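Local structure of histidine kinase (Paraburkholderia phymatum, 6NB0) at residues A152-V157 / A187-A192; T162-Q167 / L199-D204. The protein is a histidine kinase that probably uses ATP to phosphorylate a histidine of a protein, as in bacterial phosphorelay signalling. One frame throughout, in Å; residues are numbered along the deposited sequence.

Contact 1: residues A152-V157 / A187-A192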
loop_
_atom_site.group_PDB
_atom_site.type_symbol
_atom_site.label_atom_id
_atom_site.label_comp_id
_atom_site.label_asym_id
_atom_site.label_seq_id
_atom_site.Cartn_x
_atom_site.Cartn_y
_atom_site.Cartn_z
ATOM N N ALA A 152 13.604 2.981 -19.538
ATOM C CA ALA A 152 14.893 3.453 -20.048
ATOM C C ALA A 152 16.050 2.662 -19.438
ATOM O O ALA A 152 16.972 2.242 -20.148
ATOM C CB ALA A 152 15.056 4.951 -19.782
ATOM N N ARG A 153 16.005 2.405 -18.130
ATOM C CA ARG A 153 17.121 1.707 -17.512
ATOM C C ARG A 153 17.105 0.204 -17.784
ATOM O O ARG A 153 18.093 -0.472 -17.476
ATOM C CB ARG A 153 17.167 1.964 -15.992
ATOM C CG ARG A 153 16.113 1.202 -15.182
ATOM C CD ARG A 153 16.053 1.767 -13.748
ATOM N NE ARG A 153 15.451 3.107 -13.731
ATOM C CZ ARG A 153 15.598 3.979 -12.737
ATOM N NH1 ARG A 153 16.327 3.652 -11.669
ATOM N NH2 ARG A 153 15.024 5.178 -12.811
ATOM N N ARG A 154 16.035 -0.320 -18.373
ATOM C CA ARG A 154 15.972 -1.709 -18.817
ATOM C C ARG A 154 16.145 -1.857 -20.326
ATOM O O ARG A 154 16.086 -2.986 -20.844
ATOM C CB ARG A 154 14.637 -2.333 -18.380
ATOM C CG ARG A 154 14.503 -2.577 -16.879
ATOM C CD ARG A 154 15.183 -3.901 -16.502
ATOM N NE ARG A 154 14.459 -5.016 -17.096
ATOM C CZ ARG A 154 13.462 -5.662 -16.490
ATOM N NH1 ARG A 154 13.115 -5.319 -15.255
ATOM N NH2 ARG A 154 12.815 -6.646 -17.121
ATOM N N GLY A 155 16.363 -0.753 -21.046
ATOM C CA GLY A 155 16.551 -0.853 -22.483
ATOM C C GLY A 155 15.288 -1.194 -23.247
ATOM O O GLY A 155 15.365 -1.687 -24.378
ATOM N N ILE A 156 14.130 -0.904 -22.682
ATOM C CA ILE A 156 12.833 -1.222 -23.292
ATOM C C ILE A 156 12.309 0.016 -23.999
ATOM O O ILE A 156 12.296 1.112 -23.419
ATOM C CB ILE A 156 11.831 -1.719 -22.236
ATOM C CG1 ILE A 156 12.419 -2.863 -21.389
ATOM C CG2 ILE A 156 10.496 -2.123 -22.875
ATOM C CD1 ILE A 156 13.011 -3.971 -22.194
ATOM N N VAL A 157 11.871 -0.152 -25.249
ATOM C CA VAL A 157 11.277 0.940 -26.016
ATOM C C VAL A 157 9.785 0.949 -25.718
ATOM O O VAL A 157 9.129 -0.100 -25.786
ATOM C CB VAL A 157 11.550 0.763 -27.523
ATOM C CG1 VAL A 157 10.836 1.842 -28.346
ATOM C CG2 VAL A 157 13.074 0.797 -27.791
ATOM N N ALA A 187 4.506 -5.005 -18.028
ATOM C CA ALA A 187 5.037 -5.496 -19.296
ATOM C C ALA A 187 6.526 -5.216 -19.392
ATOM O O ALA A 187 7.301 -6.086 -19.816
ATOM C CB ALA A 187 4.276 -4.848 -20.464
ATOM N N VAL A 188 6.950 -4.025 -18.936
ATOM C CA VAL A 188 8.373 -3.681 -18.936
ATOM C C VAL A 188 9.148 -4.647 -18.045
ATOM O O VAL A 188 10.214 -5.146 -18.428
ATOM C CB VAL A 188 8.574 -2.217 -18.495
ATOM C CG1 VAL A 188 10.068 -1.928 -18.269
ATOM C CG2 VAL A 188 7.994 -1.277 -19.578
ATOM N N GLU A 189 8.615 -4.936 -16.841
ATOM C CA GLU A 189 9.303 -5.864 -15.936
ATOM C C GLU A 189 9.458 -7.230 -16.573
ATOM O O GLU A 189 10.460 -7.928 -16.349
ATOM C CB GLU A 189 8.540 -5.983 -14.604
ATOM C CG GLU A 189 8.668 -4.758 -13.678
ATOM C CD GLU A 189 9.922 -4.807 -12.806
ATOM O OE1 GLU A 189 10.914 -5.447 -13.213
ATOM O OE2 GLU A 189 9.925 -4.194 -11.722
ATOM N N ALA A 190 8.488 -7.616 -17.391
ATOM C CA ALA A 190 8.516 -8.885 -18.104
ATOM C C ALA A 190 9.049 -8.744 -19.530
ATOM O O ALA A 190 8.630 -9.488 -20.431
ATOM C CB ALA A 190 7.114 -9.500 -18.109
ATOM N N SER A 191 9.982 -7.810 -19.760
ATOM C CA SER A 191 10.608 -7.637 -21.067
ATOM C C SER A 191 12.123 -7.721 -20.956
ATOM O O SER A 191 12.712 -7.277 -19.965
ATOM C CB SER A 191 10.229 -6.278 -21.702
ATOM O OG SER A 191 8.850 -6.210 -22.040
ATOM N N ALA A 192 12.749 -8.267 -22.003
ATOM C CA ALA A 192 14.196 -8.262 -22.149
ATOM C C ALA A 192 14.639 -7.005 -22.901
ATOM O O ALA A 192 13.876 -6.422 -23.667
ATOM C CB ALA A 192 14.687 -9.508 -22.904
#
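Arg154 reaches from the end of helix 135-154 to the end of helix 173-189 and shows how one guanidinium can bind the backbone of a helix terminus. Its chain is bent at both chi2 (-83°) and chi3 (-67°), which curls it so that the guanidinium edge meets the carbonyls of Glu189 and Ser191. NH2 donates to both: Glu189 O at 2.8 Å, approached from above its carbonyl plane, and Ser191 O at 2.9 Å, met within its carbonyl plane. Val188 O lies over one face, too poorly angled to bond. NH1 forms a salt bridge with Glu189 OE1 (3.0 Å), the two planes 61° apart, and also bonds Pro227 O. The carboxylate has further partners, His228 at OE1 and the N-H groups of Val229 and Leu230 at OE2, which probably offset much of its buried charge.

Gly155 then closes the helix with positive phi in a Schellman motif and turns the chain toward strand 157-161. The join is that of an alpha/beta layer, where two helices end beside the sheet that they cover, consistent with the ATP-binding domain of histidine kinases.

Ile156 points toward 187-192. Its CG1 meets Val188 CG1 at 4.0 Å, the side chains running past each other in opposite directions, while CD1 packs on Ser191 CB at 3.6 Å and comes within 3.0 Å of Ala192 O, a tight approach. Ser191 OG turns away from Ile156 to bond Ala187 O (2.7 Å), so that CB meets the isoleucine. Beyond, Val157 enters the sheet through backbone bonds to Thr195 and Val197.

Contact 2: residues T162-Q167 / L199-D204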
loop_
_atom_site.group_PDB
_atom_site.type_symbol
_atom_site.label_atom_id
_atom_site.label_comp_id
_atom_site.label_asym_id
_atom_site.label_seq_id
_atom_site.Cartn_x
_atom_site.Cartn_y
_atom_site.Cartn_z
ATOM N N THR A 162 -2.369 5.725 -30.384
ATOM C CA THR A 162 -3.712 6.151 -30.041
ATOM C C THR A 162 -4.134 7.234 -31.016
ATOM O O THR A 162 -3.294 8.043 -31.436
ATOM C CB THR A 162 -3.829 6.670 -28.601
ATOM O OG1 THR A 162 -5.199 6.988 -28.332
ATOM C CG2 THR A 162 -2.963 7.926 -28.355
ATOM N N PRO A 163 -5.397 7.226 -31.446
ATOM C CA PRO A 163 -5.964 8.387 -32.147
ATOM C C PRO A 163 -6.501 9.454 -31.204
ATOM O O PRO A 163 -6.943 10.509 -31.665
ATOM C CB PRO A 163 -7.102 7.758 -32.962
ATOM C CG PRO A 163 -7.625 6.662 -32.028
ATOM C CD PRO A 163 -6.345 6.092 -31.390
ATOM N N LEU A 164 -6.456 9.225 -29.894
ATOM C CA LEU A 164 -7.064 10.157 -28.956
ATOM C C LEU A 164 -6.307 11.486 -28.943
ATOM O O LEU A 164 -5.075 11.519 -28.859
ATOM C CB LEU A 164 -7.094 9.543 -27.553
ATOM C CG LEU A 164 -7.895 8.241 -27.411
ATOM C CD1 LEU A 164 -7.758 7.676 -25.985
ATOM C CD2 LEU A 164 -9.368 8.447 -27.791
ATOM N N ALA A 165 -7.054 12.577 -29.041
ATOM C CA ALA A 165 -6.496 13.924 -29.006
ATOM C C ALA A 165 -7.198 14.733 -27.920
ATOM O O ALA A 165 -6.614 14.974 -26.858
ATOM C CB ALA A 165 -6.624 14.600 -30.375
ATOM N N ALA A 166 -8.455 15.124 -28.150
ATOM C CA ALA A 166 -9.186 15.964 -27.202
ATOM C C ALA A 166 -10.196 15.204 -26.341
ATOM O O ALA A 166 -10.848 15.827 -25.488
ATOM C CB ALA A 166 -9.903 17.099 -27.942
ATOM N N GLN A 167 -10.337 13.886 -26.523
ATOM C CA GLN A 167 -11.387 13.146 -25.827
ATOM C C GLN A 167 -11.239 13.267 -24.320
ATOM O O GLN A 167 -10.131 13.263 -23.791
ATOM C CB GLN A 167 -11.350 11.658 -26.208
ATOM C CG GLN A 167 -11.955 11.357 -27.573
ATOM C CD GLN A 167 -10.969 11.548 -28.725
ATOM O OE1 GLN A 167 -9.856 12.059 -28.542
ATOM N NE2 GLN A 167 -11.377 11.123 -29.918
ATOM N N LEU A 199 1.556 0.548 -25.779
ATOM C CA LEU A 199 0.263 0.882 -25.195
ATOM C C LEU A 199 -0.655 1.351 -26.319
ATOM O O LEU A 199 -0.364 2.366 -26.973
ATOM C CB LEU A 199 0.432 1.976 -24.136
ATOM C CG LEU A 199 -0.851 2.574 -23.531
ATOM C CD1 LEU A 199 -1.693 1.492 -22.875
ATOM C CD2 LEU A 199 -0.481 3.638 -22.509
ATOM N N ASP A 200 -1.719 0.593 -26.585
ATOM C CA ASP A 200 -2.772 0.976 -27.533
ATOM C C ASP A 200 -3.954 1.497 -26.729
ATOM O O ASP A 200 -4.345 0.858 -25.748
ATOM C CB ASP A 200 -3.260 -0.221 -28.359
ATOM C CG ASP A 200 -2.272 -0.672 -29.390
ATOM O OD1 ASP A 200 -1.370 0.104 -29.737
ATOM O OD2 ASP A 200 -2.415 -1.809 -29.872
ATOM N N ALA A 201 -4.546 2.619 -27.144
ATOM C CA ALA A 201 -5.695 3.121 -26.384
ATOM C C ALA A 201 -6.657 3.852 -27.302
ATOM O O ALA A 201 -6.228 4.604 -28.176
ATOM C CB ALA A 201 -5.265 4.064 -25.257
ATOM N N ASP A 202 -7.956 3.642 -27.092
ATOM C CA ASP A 202 -8.991 4.277 -27.906
ATOM C C ASP A 202 -10.283 4.263 -27.099
ATOM O O ASP A 202 -10.376 3.617 -26.048
ATOM C CB ASP A 202 -9.151 3.554 -29.257
ATOM C CG ASP A 202 -9.758 4.437 -30.355
ATOM O OD1 ASP A 202 -10.131 5.606 -30.088
ATOM O OD2 ASP A 202 -9.876 3.947 -31.502
ATOM N N VAL A 203 -11.291 4.944 -27.618
ATOM C CA VAL A 203 -12.630 4.866 -27.059
ATOM C C VAL A 203 -13.556 4.301 -28.120
ATOM O O VAL A 203 -13.357 4.482 -29.326
ATOM C CB VAL A 203 -13.128 6.243 -26.573
ATOM C CG1 VAL A 203 -12.245 6.738 -25.419
ATOM C CG2 VAL A 203 -13.109 7.222 -27.739
ATOM N N ASP A 204 -14.582 3.604 -27.658
ATOM C CA ASP A 204 -15.622 3.100 -28.533
ATOM C C ASP A 204 -16.920 3.172 -27.756
ATOM O O ASP A 204 -17.030 2.549 -26.696
ATOM C CB ASP A 204 -15.350 1.668 -28.996
ATOM C CG ASP A 204 -16.423 1.175 -29.969
ATOM O OD1 ASP A 204 -16.264 1.354 -31.201
ATOM O OD2 ASP A 204 -17.452 0.651 -29.498
#
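In one of its two modelled conformers, and so only provisionally, the carboxylate of Asp202 carries the ring of Pro163 over one face: Pro163 CG stands 3.3 Å from Asp202 OD1 and nearly as close to the other two atoms of the group, the side chains crossing at about a right angle. In the same conformer the N-H of Val203 comes from the other side of the carboxylate plane, bonded to Asp202 OD1 at 2.8 Å and well above that plane, and Leu164 CD2 also lies against OD1.

The firmer link is made by Thr162. With OG1 anti to the backbone N (chi1 -177°), the hydroxyl faces the strand and donates to Ala201 O at 2.6 Å, from above the carbonyl plane. Thr162 OG1 in turn accepts from Leu164 N at 3.0 Å along a nearly straight bond (163°), forming an ST turn. Proline has no N-H to give at the next position, and it is the threonine hydroxyl that serves Ala201 O. Thr162 CA adds a long CA-H...O contact to Ala201 O.

Leu164 completes the contact with its two methyls. Leu164 and Val203 cross obliquely, CD2 of the leucine 3.9 Å from Val203 CG2, and Leu164 CD1 rests more distantly on Ala201 CB, 4.4 Å away; Leu139 of helix 135-154 lines the same apolar patch. Gln167 bends its amide back so that OE1 takes the N-H of Ala165 in its carbonyl plane at 2.9 Å.

Asn161 still pairs with Leu199 and Ala201 through the backbone, so the whole is the fraying end of a parallel strand pair, 157-161 beside 196-204, at the margin of a mixed alpha/beta sheet, where an ST turn takes the outermost strand away from its neighbour.

In the fold
From the N terminus, helix 135-154 delivers the first half of contact 1, strand 157-161 follows, and the loop 162-167 gives the first half of contact 2. After strand 168-171 and helix 173-189 the chain returns to close contact 1 at 187-192, then runs along strand 196-204 to close contact 2 at 199-204. The segments alternate, so the two closures cross and neither nests in the other. Contact 1 joins the ends of two helices; contact 2 ties the exit of the outermost strand to its parallel neighbour. With centres 23 Å apart and no touch, they lie at opposite ends of the beta-alpha-beta crossover linking 157-161 with 196-204, contact 2 where it starts and contact 1 where helix 173-189 ends.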